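Local atomic coordinates of putative NAD(P)H-flavin oxidoreductase (Neisseria meningitidis serogroup A / serotype 4A, PDB entry 6WT2), a protein that binds FMN and probably uses NAD(P)H to reduce nitro compounds, chloramphenicol among the likely substrates, as a member of the nitroreductase family. Residues A[25-31]-A[79-85]. Sequence-based numbering, arbitrary orientation.
Sequences YDAARKI and ALDTASH
The hydroxyl of S84 joins two loops through a backbone amide: I31 N donates to S84 OG (2.9 Å) along a nearly straight path, 169° at the hydrogen, while S84 OG and H85 ND1 share a 2.8 Å hydrogen bond, OG lying at the imidazole edge in its plane. With chi1 at 175°, S84 turns OG away from its own N and toward residue 31, and I31 lays CG1 and CD1 alongside it. The imidazole edge meets the other end of I31, H85 CE1 approaching I31 O at 3.6 Å. Between the S84 and Y25 ends a water bridges the two backbones, within hydrogen-bonding distance of R29 O and T82 O and accepting from K30 NZ. The K30 ammonium also reaches a second water, which donates to S84 O. At the far end the Y25 ring meets A83 obliquely, Y25 CD2 to A83 CB 3.7 Å; A79 CB sits at the ring edge, and a weak bond runs from Y25 N to T82 OG1 (3.4 Å). D26 OD1 accepts from A28 N, an Asx turn. The contact fastens the loop before helix 33-44 to the turn between helix 79-82 and strand 85-92, with S84 and H85 forming a classic bulge opposite F202 of strand 194-203, F36 stacking on H85, and Y25 OH bonding T201.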
loop_
_atom_site.group_PDB
_atom_site.type_symbol
_atom_site.label_atom_id
_atom_site.label_comp_id
_atom_site.label_asym_id
_atom_site.label_seq_id
_atom_site.Cartn_x
_atom_site.Cartn_y
_atom_site.Cartn_z
ATOM N N TYR A 25 16.282 -12.809 11.961
ATOM C CA TYR A 25 15.309 -13.274 12.930
ATOM C C TYR A 25 15.922 -14.331 13.833
ATOM O O TYR A 25 16.955 -14.923 13.518
ATOM C CB TYR A 25 14.087 -13.857 12.226
ATOM C CG TYR A 25 13.316 -12.865 11.387
ATOM C CD1 TYR A 25 12.343 -12.054 11.966
ATOM C CD2 TYR A 25 13.538 -12.758 10.015
ATOM C CE1 TYR A 25 11.600 -11.152 11.201
ATOM C CE2 TYR A 25 12.808 -11.858 9.242
ATOM C CZ TYR A 25 11.838 -11.065 9.845
ATOM O OH TYR A 25 11.103 -10.187 9.088
ATOM N N ASP A 26 15.267 -14.552 14.968
ATOM C CA ASP A 26 15.599 -15.670 15.846
ATOM C C ASP A 26 15.058 -16.952 15.216
ATOM O O ASP A 26 13.846 -17.191 15.212
ATOM C CB ASP A 26 15.020 -15.434 17.239
ATOM C CG ASP A 26 15.437 -16.507 18.242
ATOM O OD1 ASP A 26 15.773 -17.641 17.830
ATOM O OD2 ASP A 26 15.428 -16.210 19.453
ATOM N N ALA A 27 15.957 -17.793 14.700
ATOM C CA ALA A 27 15.532 -18.981 13.967
ATOM C C ALA A 27 14.745 -19.968 14.825
ATOM O O ALA A 27 14.008 -20.799 14.277
ATOM C CB ALA A 27 16.752 -19.681 13.363
ATOM N N ALA A 28 14.875 -19.911 16.145
ATOM C CA ALA A 28 14.152 -20.848 16.990
ATOM C C ALA A 28 12.739 -20.391 17.344
ATOM O O ALA A 28 11.960 -21.203 17.854
ATOM C CB ALA A 28 14.943 -21.120 18.276
ATOM N N ARG A 29 12.374 -19.136 17.072
ATOM C CA ARG A 29 11.103 -18.580 17.521
ATOM C C ARG A 29 10.076 -18.589 16.390
ATOM O O ARG A 29 10.252 -17.900 15.382
ATOM C CB ARG A 29 11.304 -17.164 18.051
ATOM C CG ARG A 29 11.900 -17.122 19.438
ATOM C CD ARG A 29 10.873 -16.597 20.416
ATOM N NE ARG A 29 10.987 -15.158 20.598
ATOM C CZ ARG A 29 9.979 -14.361 20.944
ATOM N NH1 ARG A 29 8.757 -14.850 21.126
ATOM N NH2 ARG A 29 10.195 -13.068 21.095
ATOM N N LYS A 30 8.998 -19.351 16.571
ATOM C CA LYS A 30 7.935 -19.453 15.579
ATOM C C LYS A 30 6.715 -18.648 16.016
ATOM O O LYS A 30 6.322 -18.679 17.186
ATOM C CB LYS A 30 7.536 -20.920 15.360
ATOM C CG LYS A 30 8.698 -21.827 14.939
ATOM C CD LYS A 30 9.319 -21.327 13.647
ATOM C CE LYS A 30 10.663 -21.963 13.362
ATOM N NZ LYS A 30 11.223 -21.411 12.094
ATOM N N ILE A 31 6.113 -17.935 15.067
ATOM C CA ILE A 31 4.823 -17.302 15.306
ATOM C C ILE A 31 3.771 -18.391 15.441
ATOM O O ILE A 31 3.723 -19.321 14.624
ATOM C CB ILE A 31 4.480 -16.341 14.156
ATOM C CG1 ILE A 31 5.544 -15.233 14.024
ATOM C CG2 ILE A 31 3.108 -15.746 14.352
ATOM C CD1 ILE A 31 5.542 -14.568 12.656
ATOM N N ALA A 79 17.131 -14.106 5.702
ATOM C CA ALA A 79 15.849 -14.314 6.361
ATOM C C ALA A 79 15.179 -15.606 5.914
ATOM O O ALA A 79 14.348 -16.154 6.647
ATOM C CB ALA A 79 14.915 -13.140 6.088
ATOM N N LEU A 80 15.501 -16.092 4.711
ATOM C CA LEU A 80 14.930 -17.352 4.240
ATOM C C LEU A 80 15.317 -18.519 5.142
ATOM O O LEU A 80 14.581 -19.513 5.225
ATOM C CB LEU A 80 15.361 -17.600 2.797
ATOM C CG LEU A 80 14.619 -16.681 1.826
ATOM C CD1 LEU A 80 15.218 -16.712 0.437
ATOM C CD2 LEU A 80 13.145 -17.069 1.785
ATOM N N ASP A 81 16.451 -18.411 5.837
ATOM C CA ASP A 81 16.858 -19.432 6.790
ATOM C C ASP A 81 16.286 -19.222 8.185
ATOM O O ASP A 81 16.168 -20.189 8.942
ATOM C CB ASP A 81 18.384 -19.489 6.880
ATOM C CG ASP A 81 19.032 -19.812 5.550
ATOM O OD1 ASP A 81 18.438 -20.600 4.784
ATOM O OD2 ASP A 81 20.134 -19.283 5.272
ATOM N N THR A 82 15.915 -18.000 8.550
ATOM C CA THR A 82 15.617 -17.704 9.942
ATOM C C THR A 82 14.209 -17.197 10.196
ATOM O O THR A 82 13.762 -17.252 11.346
ATOM C CB THR A 82 16.613 -16.670 10.503
ATOM O OG1 THR A 82 16.445 -15.406 9.839
ATOM C CG2 THR A 82 18.071 -17.163 10.329
ATOM N N ALA A 83 13.513 -16.685 9.185
ATOM C CA ALA A 83 12.185 -16.118 9.411
ATOM C C ALA A 83 11.192 -17.203 9.808
ATOM O O ALA A 83 11.248 -18.333 9.315
ATOM C CB ALA A 83 11.683 -15.385 8.160
ATOM N N SER A 84 10.268 -16.847 10.705
ATOM C CA SER A 84 9.164 -17.740 11.028
ATOM C C SER A 84 8.275 -17.972 9.810
ATOM O O SER A 84 8.008 -19.119 9.425
ATOM C CB SER A 84 8.351 -17.164 12.189
ATOM O OG SER A 84 7.210 -17.961 12.430
ATOM N N HIS A 85 7.805 -16.890 9.195
ATOM C CA HIS A 85 6.884 -16.963 8.078
ATOM C C HIS A 85 7.365 -16.086 6.932
ATOM O O HIS A 85 8.040 -15.075 7.138
ATOM C CB HIS A 85 5.464 -16.531 8.494
ATOM C CG HIS A 85 4.735 -17.542 9.325
ATOM N ND1 HIS A 85 5.109 -17.859 10.613
ATOM C CD2 HIS A 85 3.634 -18.285 9.057
ATOM C CE1 HIS A 85 4.275 -18.767 11.098
ATOM N NE2 HIS A 85 3.369 -19.038 10.177
HETATM O O HOH W 1 11.783 -18.880 12.723
HETATM O O HOH W 2 9.251 -21.471 9.830
#